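Local structure of cyclin-dependent kinase inhibitor 3 (Homo sapiens, 1FPZ) at residues K68-C79 with Y96-P107; L48-R57 with L84-L92. The protein removes phosphate from phosphotyrosine, phosphoserine and phosphothreonine in proteins, including the activating phosphothreonine of CDK2, and may take part in cell-cycle regulation. The protein carries 1 engineered substitution. One frame throughout, in Å; residues are numbered along the deposited sequence.

Interaction 1: K68-C79 with Y96-P107; sequences KSCGIQDIFVFC and YQQCGIITHHHP
K68, ending helix 60-70, gives C99 O a weak hydrogen bond from NZ, ahead of the parallel pairing of strand 74-77 with edge strand 102-105 in the mixed sheet of this phosphatase fold. The strand axes run 4.7 Å apart at 19°, and the backbone ladder begins with I102 N to Q73 O. D74 takes H104 NE2 on the anti lone pair of OD2 at 2.9 Å, in the imidazole plane, while OD1 forms a salt bridge with R134. On the opposite face, I75 CG1 lies tightly 3.5 Å from I101 CG2, and I75 CD1 covers one face of the Y96 ring. F76 stacks offset on H104, planes 1° and centroids 3.9 Å apart. With CG anti to the carbonyl carbon (chi1 -52°), H104 lays its ring against one face of F76, with NE2 at the D74 carboxylate; ND1 is bonded to E125, holding both nitrogens. V77 sets CG2 at the Y96 ring edge. F78 CD2 meets H106 O, and the F78 side chain lies about 4 Å (nearest atoms) from that of S140, the engineered replacement of the predicted phosphocysteine. C79 O accepts H105 NE2 at 2.8 Å, almost straight along its carbonyl and in the imidazole plane.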
loop_
_atom_site.group_PDB
_atom_site.type_symbol
_atom_site.label_atom_id
_atom_site.label_comp_id
_atom_site.label_asym_id
_atom_site.label_seq_id
_atom_site.Cartn_x
_atom_site.Cartn_y
_atom_site.Cartn_z
ATOM N N LYS A 68 -1.517 -8.963 13.609
ATOM C CA LYS A 68 -0.484 -9.903 14.003
ATOM C C LYS A 68 -1.091 -11.303 14.088
ATOM O O LYS A 68 -0.479 -12.293 13.665
ATOM C CB LYS A 68 0.076 -9.490 15.365
ATOM C CG LYS A 68 0.943 -10.529 16.034
ATOM C CD LYS A 68 2.209 -10.777 15.268
ATOM C CE LYS A 68 3.088 -11.720 16.041
ATOM N NZ LYS A 68 4.428 -11.862 15.433
ATOM N N SER A 69 -2.303 -11.363 14.642
ATOM C CA SER A 69 -3.051 -12.609 14.815
ATOM C C SER A 69 -3.523 -13.178 13.481
ATOM O O SER A 69 -3.872 -14.352 13.382
ATOM C CB SER A 69 -4.269 -12.356 15.707
ATOM O OG SER A 69 -5.174 -13.442 15.672
ATOM N N CYS A 70 -3.538 -12.326 12.461
ATOM C CA CYS A 70 -3.968 -12.715 11.127
ATOM C C CYS A 70 -2.838 -13.330 10.335
ATOM O O CYS A 70 -3.075 -13.971 9.316
ATOM C CB CYS A 70 -4.469 -11.508 10.337
ATOM S SG CYS A 70 -6.154 -10.968 10.652
ATOM N N GLY A 71 -1.605 -13.113 10.778
ATOM C CA GLY A 71 -0.474 -13.673 10.055
ATOM C C GLY A 71 0.296 -12.646 9.237
ATOM O O GLY A 71 1.206 -12.983 8.466
ATOM N N ILE A 72 -0.068 -11.384 9.398
ATOM C CA ILE A 72 0.601 -10.311 8.683
ATOM C C ILE A 72 2.065 -10.348 9.083
ATOM O O ILE A 72 2.387 -10.305 10.264
ATOM C CB ILE A 72 0.051 -8.941 9.084
ATOM C CG1 ILE A 72 -1.474 -8.916 8.949
ATOM C CG2 ILE A 72 0.703 -7.861 8.237
ATOM C CD1 ILE A 72 -1.981 -9.167 7.557
ATOM N N GLN A 73 2.956 -10.410 8.109
ATOM C CA GLN A 73 4.376 -10.461 8.418
ATOM C C GLN A 73 5.109 -9.158 8.114
ATOM O O GLN A 73 6.016 -8.756 8.836
ATOM C CB GLN A 73 5.026 -11.592 7.639
ATOM C CG GLN A 73 4.181 -12.840 7.569
ATOM C CD GLN A 73 5.024 -14.066 7.414
ATOM O OE1 GLN A 73 5.566 -14.575 8.392
ATOM N NE2 GLN A 73 5.169 -14.540 6.178
ATOM N N ASP A 74 4.717 -8.517 7.025
ATOM C CA ASP A 74 5.311 -7.255 6.608
ATOM C C ASP A 74 4.218 -6.242 6.295
ATOM O O ASP A 74 3.254 -6.590 5.619
ATOM C CB ASP A 74 6.158 -7.473 5.359
ATOM C CG ASP A 74 7.408 -8.280 5.627
ATOM O OD1 ASP A 74 7.295 -9.460 6.024
ATOM O OD2 ASP A 74 8.512 -7.733 5.429
ATOM N N ILE A 75 4.367 -4.997 6.771
ATOM C CA ILE A 75 3.392 -3.914 6.514
ATOM C C ILE A 75 4.056 -2.676 5.878
ATOM O O ILE A 75 5.065 -2.217 6.383
ATOM C CB ILE A 75 2.707 -3.436 7.808
ATOM C CG1 ILE A 75 1.939 -4.584 8.448
ATOM C CG2 ILE A 75 1.722 -2.306 7.504
ATOM C CD1 ILE A 75 1.410 -4.233 9.787
ATOM N N PHE A 76 3.501 -2.150 4.781
ATOM C CA PHE A 76 4.056 -0.961 4.129
ATOM C C PHE A 76 3.144 0.222 4.437
ATOM O O PHE A 76 1.937 0.172 4.194
ATOM C CB PHE A 76 4.156 -1.118 2.604
ATOM C CG PHE A 76 5.195 -2.123 2.154
ATOM C CD1 PHE A 76 5.067 -3.479 2.463
ATOM C CD2 PHE A 76 6.286 -1.707 1.405
ATOM C CE1 PHE A 76 6.023 -4.410 2.012
ATOM C CE2 PHE A 76 7.245 -2.626 0.957
ATOM C CZ PHE A 76 7.111 -3.968 1.257
ATOM N N VAL A 77 3.740 1.290 4.948
ATOM C CA VAL A 77 2.996 2.473 5.342
ATOM C C VAL A 77 3.353 3.675 4.494
ATOM O O VAL A 77 4.529 4.052 4.431
ATOM C CB VAL A 77 3.281 2.811 6.801
ATOM C CG1 VAL A 77 2.538 4.091 7.205
ATOM C CG2 VAL A 77 2.880 1.636 7.681
ATOM N N PHE A 78 2.359 4.280 3.842
ATOM C CA PHE A 78 2.642 5.441 3.016
ATOM C C PHE A 78 2.153 6.743 3.635
ATOM O O PHE A 78 2.176 7.764 2.975
ATOM C CB PHE A 78 2.076 5.287 1.601
ATOM C CG PHE A 78 2.406 3.969 0.950
ATOM C CD1 PHE A 78 1.429 2.967 0.844
ATOM C CD2 PHE A 78 3.645 3.746 0.384
ATOM C CE1 PHE A 78 1.677 1.762 0.170
ATOM C CE2 PHE A 78 3.911 2.539 -0.297
ATOM C CZ PHE A 78 2.912 1.552 -0.399
ATOM N N CYS A 79 1.742 6.705 4.906
ATOM C CA CYS A 79 1.280 7.899 5.619
ATOM C C CYS A 79 2.478 8.689 6.111
ATOM O O CYS A 79 3.448 8.094 6.569
ATOM C CB CYS A 79 0.446 7.504 6.827
ATOM S SG CYS A 79 -1.264 7.091 6.432
ATOM N N TYR A 96 3.956 -1.654 15.561
ATOM C CA TYR A 96 4.026 -2.757 14.609
ATOM C C TYR A 96 5.249 -3.624 14.855
ATOM O O TYR A 96 5.181 -4.852 14.799
ATOM C CB TYR A 96 4.134 -2.251 13.156
ATOM C CG TYR A 96 2.902 -1.640 12.533
ATOM C CD1 TYR A 96 2.945 -1.155 11.226
ATOM C CD2 TYR A 96 1.698 -1.563 13.219
ATOM C CE1 TYR A 96 1.823 -0.617 10.615
ATOM C CE2 TYR A 96 0.574 -1.027 12.620
ATOM C CZ TYR A 96 0.642 -0.558 11.316
ATOM O OH TYR A 96 -0.469 -0.046 10.712
ATOM N N GLN A 97 6.385 -2.974 15.073
ATOM C CA GLN A 97 7.618 -3.700 15.281
ATOM C C GLN A 97 7.637 -4.370 16.652
ATOM O O GLN A 97 8.195 -5.453 16.816
ATOM C CB GLN A 97 8.789 -2.752 15.095
ATOM C CG GLN A 97 8.811 -2.118 13.696
ATOM C CD GLN A 97 9.842 -1.035 13.581
ATOM O OE1 GLN A 97 9.527 0.141 13.659
ATOM N NE2 GLN A 97 11.090 -1.431 13.418
ATOM N N GLN A 98 7.005 -3.739 17.630
ATOM C CA GLN A 98 6.945 -4.318 18.964
ATOM C C GLN A 98 6.203 -5.638 18.877
ATOM O O GLN A 98 6.423 -6.537 19.686
ATOM C CB GLN A 98 6.175 -3.410 19.912
ATOM C CG GLN A 98 6.812 -2.058 20.142
ATOM C CD GLN A 98 6.110 -1.314 21.239
ATOM O OE1 GLN A 98 5.784 -1.900 22.264
ATOM N NE2 GLN A 98 5.873 -0.023 21.039
ATOM N N CYS A 99 5.316 -5.742 17.885
ATOM C CA CYS A 99 4.512 -6.942 17.681
ATOM C C CYS A 99 5.151 -7.941 16.743
ATOM O O CYS A 99 4.522 -8.910 16.337
ATOM C CB CYS A 99 3.148 -6.579 17.123
ATOM S SG CYS A 99 1.809 -6.991 18.209
ATOM N N GLY A 100 6.398 -7.696 16.377
ATOM C CA GLY A 100 7.098 -8.606 15.484
ATOM C C GLY A 100 6.800 -8.476 13.993
ATOM O O GLY A 100 7.123 -9.373 13.204
ATOM N N ILE A 101 6.185 -7.372 13.592
ATOM C CA ILE A 101 5.851 -7.159 12.175
ATOM C C ILE A 101 6.964 -6.341 11.519
ATOM O O ILE A 101 7.368 -5.349 12.092
ATOM C CB ILE A 101 4.558 -6.326 12.040
ATOM C CG1 ILE A 101 3.413 -6.976 12.815
ATOM C CG2 ILE A 101 4.199 -6.146 10.551
ATOM C CD1 ILE A 101 2.113 -6.143 12.775
ATOM N N ILE A 102 7.466 -6.717 10.346
ATOM C CA ILE A 102 8.490 -5.871 9.734
ATOM C C ILE A 102 7.762 -4.704 9.068
ATOM O O ILE A 102 6.843 -4.888 8.269
ATOM C CB ILE A 102 9.325 -6.579 8.689
ATOM C CG1 ILE A 102 9.949 -7.836 9.287
ATOM C CG2 ILE A 102 10.392 -5.638 8.156
ATOM C CD1 ILE A 102 8.916 -8.947 9.502
ATOM N N THR A 103 8.191 -3.504 9.438
ATOM C CA THR A 103 7.611 -2.253 9.006
ATOM C C THR A 103 8.425 -1.513 7.931
ATOM O O THR A 103 9.592 -1.197 8.136
ATOM C CB THR A 103 7.424 -1.360 10.265
ATOM O OG1 THR A 103 6.485 -1.997 11.152
ATOM C CG2 THR A 103 6.892 0.013 9.916
ATOM N N HIS A 104 7.775 -1.246 6.794
ATOM C CA HIS A 104 8.365 -0.543 5.641
ATOM C C HIS A 104 7.722 0.840 5.500
ATOM O O HIS A 104 6.702 1.015 4.804
ATOM C CB HIS A 104 8.073 -1.340 4.371
ATOM C CG HIS A 104 8.473 -2.794 4.458
ATOM N ND1 HIS A 104 9.592 -3.298 3.829
ATOM C CD2 HIS A 104 7.861 -3.854 5.038
ATOM C CE1 HIS A 104 9.644 -4.607 4.001
ATOM N NE2 HIS A 104 8.601 -4.969 4.731
ATOM N N HIS A 105 8.293 1.845 6.145
ATOM C CA HIS A 105 7.693 3.166 6.041
ATOM C C HIS A 105 8.254 3.972 4.859
ATOM O O HIS A 105 9.431 4.316 4.840
ATOM C CB HIS A 105 7.918 3.944 7.330
ATOM C CG HIS A 105 7.308 5.314 7.320
ATOM N ND1 HIS A 105 7.976 6.433 7.777
ATOM C CD2 HIS A 105 6.088 5.741 6.917
ATOM C CE1 HIS A 105 7.193 7.488 7.651
ATOM N NE2 HIS A 105 6.043 7.097 7.134
ATOM N N HIS A 106 7.402 4.269 3.877
ATOM C CA HIS A 106 7.798 5.028 2.703
ATOM C C HIS A 106 6.786 6.141 2.481
ATOM O O HIS A 106 5.903 6.045 1.600
ATOM C CB HIS A 106 7.808 4.148 1.464
ATOM C CG HIS A 106 8.708 2.968 1.568
ATOM N ND1 HIS A 106 9.966 2.943 1.013
ATOM C CD2 HIS A 106 8.528 1.763 2.148
ATOM C CE1 HIS A 106 10.521 1.767 1.239
ATOM N NE2 HIS A 106 9.667 1.030 1.923
ATOM N N PRO A 107 6.900 7.217 3.262
ATOM C CA PRO A 107 5.973 8.350 3.136
ATOM C C PRO A 107 5.753 8.924 1.726
ATOM O O PRO A 107 6.695 9.197 1.000
ATOM C CB PRO A 107 6.545 9.385 4.120
ATOM C CG PRO A 107 7.989 8.994 4.275
ATOM C CD PRO A 107 7.946 7.480 4.266
#

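Interaction 2: L48-R57 with L84-L92; sequences LPGCKFKDVR and LSKYRVPNL
A single backbone hydrogen bond, K52 N to Y87 O at 3.1 Å, joins the start of the small 52-53/56-57 hairpin to the end of helix 81-86, and it is bent, with 144° at the hydrogen and the donor tilted out of the carbonyl plane. Y87 is the centre of the side-chain contact. Its ring presents an edge to the face of F53, making a T-shaped pair with planes at 89° and Y87 CD2 3.5 Å from F53 CD1. F53 swings its CG anti to the backbone N (chi1 -156°), which places the phenyl against the helix end, where K86 CG also comes against F53 CE1. C51 SG lies obliquely to the tyrosine ring and touches Y87 CB at 3.5 Å. From L48, the two methyls divide the work: CD2 meets Y87 CD1 at 3.4 Å and CD1 presses tightly on L92 CD2. V89 adds CG2 beside L48 CD2 and sets CG1 against the carbonyl oxygens of P49 and G50. Were Y87 replaced by an alanine, the F53 face would probably lose its aromatic edge, L48 CD2 its contact with the ring, and Y141 its stacking partner. Farther along the hairpin, the guanidinium groups of R57 and R88 come close, NH1 to NH2, as two donors without a bond between them. G50 N is bonded to D63. Y87 stacks on Y141, which follows S140 in the HCX5R phosphate-binding loop of this family, its cysteine replaced here by that engineered serine; the contact thus packs the hairpin and the helix C-terminus beside the signature loop of a dual-specificity phosphatase.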
loop_
_atom_site.group_PDB
_atom_site.type_symbol
_atom_site.label_atom_id
_atom_site.label_comp_id
_atom_site.label_asym_id
_atom_site.label_seq_id
_atom_site.Cartn_x
_atom_site.Cartn_y
_atom_site.Cartn_z
ATOM N N LEU A 48 -6.000 3.399 7.534
ATOM C CA LEU A 48 -5.144 3.574 8.699
ATOM C C LEU A 48 -5.578 2.839 9.957
ATOM O O LEU A 48 -6.624 3.112 10.545
ATOM C CB LEU A 48 -4.986 5.065 8.994
ATOM C CG LEU A 48 -4.028 5.450 10.124
ATOM C CD1 LEU A 48 -2.709 4.698 10.010
ATOM C CD2 LEU A 48 -3.799 6.950 10.073
ATOM N N PRO A 49 -4.766 1.885 10.397
ATOM C CA PRO A 49 -5.092 1.122 11.603
ATOM C C PRO A 49 -4.998 2.030 12.839
ATOM O O PRO A 49 -4.106 2.886 12.932
ATOM C CB PRO A 49 -4.029 0.029 11.623
ATOM C CG PRO A 49 -3.482 0.015 10.199
ATOM C CD PRO A 49 -3.496 1.448 9.809
ATOM N N GLY A 50 -5.908 1.841 13.790
ATOM C CA GLY A 50 -5.894 2.652 14.997
ATOM C C GLY A 50 -6.167 4.138 14.806
ATOM O O GLY A 50 -6.009 4.921 15.746
ATOM N N CYS A 51 -6.586 4.533 13.606
ATOM C CA CYS A 51 -6.865 5.939 13.334
ATOM C C CYS A 51 -7.946 6.486 14.255
ATOM O O CYS A 51 -8.923 5.802 14.579
ATOM C CB CYS A 51 -7.291 6.121 11.883
ATOM S SG CYS A 51 -7.526 7.823 11.408
ATOM N N LYS A 52 -7.759 7.729 14.675
ATOM C CA LYS A 52 -8.700 8.389 15.565
ATOM C C LYS A 52 -8.940 9.782 15.015
ATOM O O LYS A 52 -8.131 10.683 15.205
ATOM C CB LYS A 52 -8.114 8.463 16.975
ATOM C CG LYS A 52 -9.146 8.389 18.079
ATOM C CD LYS A 52 -8.491 8.058 19.412
ATOM C CE LYS A 52 -7.745 6.725 19.351
ATOM N NZ LYS A 52 -7.011 6.414 20.613
ATOM N N PHE A 53 -10.054 9.944 14.313
ATOM C CA PHE A 53 -10.403 11.219 13.712
ATOM C C PHE A 53 -11.901 11.404 13.916
ATOM O O PHE A 53 -12.534 10.584 14.573
ATOM C CB PHE A 53 -10.069 11.182 12.225
ATOM C CG PHE A 53 -9.830 12.524 11.626
ATOM C CD1 PHE A 53 -8.788 13.322 12.086
ATOM C CD2 PHE A 53 -10.614 12.977 10.571
ATOM C CE1 PHE A 53 -8.525 14.554 11.500
ATOM C CE2 PHE A 53 -10.360 14.204 9.980
ATOM C CZ PHE A 53 -9.312 14.997 10.443
ATOM N N LYS A 54 -12.466 12.468 13.351
ATOM C CA LYS A 54 -13.896 12.738 13.498
ATOM C C LYS A 54 -14.751 11.495 13.298
ATOM O O LYS A 54 -14.823 10.945 12.189
ATOM C CB LYS A 54 -14.344 13.803 12.510
ATOM C CG LYS A 54 -13.649 15.135 12.664
ATOM C CD LYS A 54 -14.007 16.044 11.499
ATOM C CE LYS A 54 -13.637 15.382 10.173
ATOM N NZ LYS A 54 -14.079 16.163 8.987
ATOM N N ASP A 55 -15.391 11.060 14.382
ATOM C CA ASP A 55 -16.273 9.893 14.372
ATOM C C ASP A 55 -15.547 8.547 14.275
ATOM O O ASP A 55 -16.131 7.493 14.560
ATOM C CB ASP A 55 -17.278 10.015 13.224
ATOM C CG ASP A 55 -18.700 9.787 13.673
ATOM O OD1 ASP A 55 -19.144 10.500 14.601
ATOM O OD2 ASP A 55 -19.368 8.901 13.096
ATOM N N VAL A 56 -14.283 8.584 13.861
ATOM C CA VAL A 56 -13.482 7.374 13.739
ATOM C C VAL A 56 -12.589 7.241 14.963
ATOM O O VAL A 56 -11.631 7.990 15.130
ATOM C CB VAL A 56 -12.580 7.410 12.495
ATOM C CG1 VAL A 56 -11.879 6.067 12.338
ATOM C CG2 VAL A 56 -13.399 7.753 11.258
ATOM N N ARG A 57 -12.913 6.291 15.826
ATOM C CA ARG A 57 -12.129 6.076 17.030
ATOM C C ARG A 57 -11.715 4.615 17.071
ATOM O O ARG A 57 -12.490 3.755 17.478
ATOM C CB ARG A 57 -12.945 6.407 18.286
ATOM C CG ARG A 57 -13.552 7.820 18.349
ATOM C CD ARG A 57 -12.511 8.945 18.454
ATOM N NE ARG A 57 -13.122 10.210 18.872
ATOM C CZ ARG A 57 -12.463 11.356 19.038
ATOM N NH1 ARG A 57 -11.155 11.415 18.816
ATOM N NH2 ARG A 57 -13.112 12.444 19.439
ATOM N N LEU A 84 0.372 10.581 10.973
ATOM C CA LEU A 84 0.388 9.695 12.121
ATOM C C LEU A 84 0.154 10.507 13.388
ATOM O O LEU A 84 -0.380 9.995 14.373
ATOM C CB LEU A 84 1.708 8.918 12.180
ATOM C CG LEU A 84 1.895 7.961 10.986
ATOM C CD1 LEU A 84 3.323 7.482 10.907
ATOM C CD2 LEU A 84 0.960 6.783 11.108
ATOM N N SER A 85 0.535 11.781 13.348
ATOM C CA SER A 85 0.326 12.672 14.484
ATOM C C SER A 85 -1.135 13.102 14.504
ATOM O O SER A 85 -1.853 12.873 15.479
ATOM C CB SER A 85 1.214 13.904 14.364
ATOM O OG SER A 85 2.497 13.653 14.904
ATOM N N LYS A 86 -1.567 13.730 13.416
ATOM C CA LYS A 86 -2.946 14.178 13.290
ATOM C C LYS A 86 -3.952 13.143 13.769
ATOM O O LYS A 86 -4.752 13.404 14.662
ATOM C CB LYS A 86 -3.270 14.517 11.835
ATOM C CG LYS A 86 -4.752 14.748 11.597
ATOM C CD LYS A 86 -5.010 15.345 10.233
ATOM C CE LYS A 86 -4.416 16.740 10.141
ATOM N NZ LYS A 86 -4.637 17.341 8.799
ATOM N N TYR A 87 -3.904 11.967 13.162
ATOM C CA TYR A 87 -4.822 10.884 13.480
ATOM C C TYR A 87 -4.465 10.135 14.779
ATOM O O TYR A 87 -4.932 9.022 15.030
ATOM C CB TYR A 87 -4.871 9.935 12.273
ATOM C CG TYR A 87 -5.052 10.666 10.945
ATOM C CD1 TYR A 87 -4.338 10.282 9.806
ATOM C CD2 TYR A 87 -5.918 11.756 10.835
ATOM C CE1 TYR A 87 -4.475 10.969 8.591
ATOM C CE2 TYR A 87 -6.064 12.445 9.626
ATOM C CZ TYR A 87 -5.340 12.048 8.513
ATOM O OH TYR A 87 -5.475 12.735 7.334
ATOM N N ARG A 88 -3.648 10.777 15.608
ATOM C CA ARG A 88 -3.204 10.233 16.889
ATOM C C ARG A 88 -2.646 8.817 16.904
ATOM O O ARG A 88 -3.052 7.991 17.718
ATOM C CB ARG A 88 -4.310 10.358 17.954
ATOM C CG ARG A 88 -4.227 11.677 18.753
ATOM C CD ARG A 88 -5.067 11.707 20.038
ATOM N NE ARG A 88 -6.496 11.858 19.776
ATOM C CZ ARG A 88 -7.391 12.232 20.687
ATOM N NH1 ARG A 88 -7.012 12.498 21.928
ATOM N NH2 ARG A 88 -8.670 12.343 20.353
ATOM N N VAL A 89 -1.700 8.550 16.008
ATOM C CA VAL A 89 -1.026 7.252 15.927
ATOM C C VAL A 89 0.443 7.499 15.571
ATOM O O VAL A 89 0.994 6.869 14.672
ATOM C CB VAL A 89 -1.656 6.323 14.842
ATOM C CG1 VAL A 89 -2.550 5.277 15.494
ATOM C CG2 VAL A 89 -2.459 7.149 13.835
ATOM N N PRO A 90 1.100 8.416 16.293
ATOM C CA PRO A 90 2.502 8.787 16.087
ATOM C C PRO A 90 3.480 7.632 16.260
ATOM O O PRO A 90 4.540 7.604 15.635
ATOM C CB PRO A 90 2.728 9.875 17.134
ATOM C CG PRO A 90 1.339 10.419 17.381
ATOM C CD PRO A 90 0.538 9.159 17.431
ATOM N N ASN A 91 3.138 6.682 17.120
ATOM C CA ASN A 91 4.029 5.553 17.344
ATOM C C ASN A 91 3.516 4.282 16.677
ATOM O O ASN A 91 3.736 3.164 17.164
ATOM C CB ASN A 91 4.220 5.320 18.840
ATOM C CG ASN A 91 2.914 5.087 19.555
ATOM O OD1 ASN A 91 1.988 5.898 19.451
ATOM N ND2 ASN A 91 2.823 3.978 20.285
ATOM N N LEU A 92 2.837 4.473 15.550
ATOM C CA LEU A 92 2.288 3.371 14.765
ATOM C C LEU A 92 3.409 2.416 14.411
ATOM O O LEU A 92 3.348 1.219 14.712
ATOM C CB LEU A 92 1.647 3.920 13.482
ATOM C CG LEU A 92 1.002 2.938 12.499
ATOM C CD1 LEU A 92 -0.027 2.093 13.221
ATOM C CD2 LEU A 92 0.357 3.705 11.369
#

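How the interactions relate
Along the chain the segments alternate: 48-57, 68-79, 84-92, then 96-107. Helix 60-70 leads from the hairpin of interaction 2 into strand 74-77 of interaction 1; helix 81-86 then returns to interaction 2, and helix 92-98 leads on to strand 102-105. The centres lie about 16 Å apart, yet the contacts meet where Y96 OH packs against P49 CG at 3.1 Å. Interaction 1 builds the 102-105 edge of the mixed sheet, whereas interaction 2 ties together loops and short elements outside it. Strand 136-139, ending at H139 beside S140, touches both: V77 and Y96 in one, L48, P49 and L92 in the other. Both contacts therefore border the strand that leads to the active-site position.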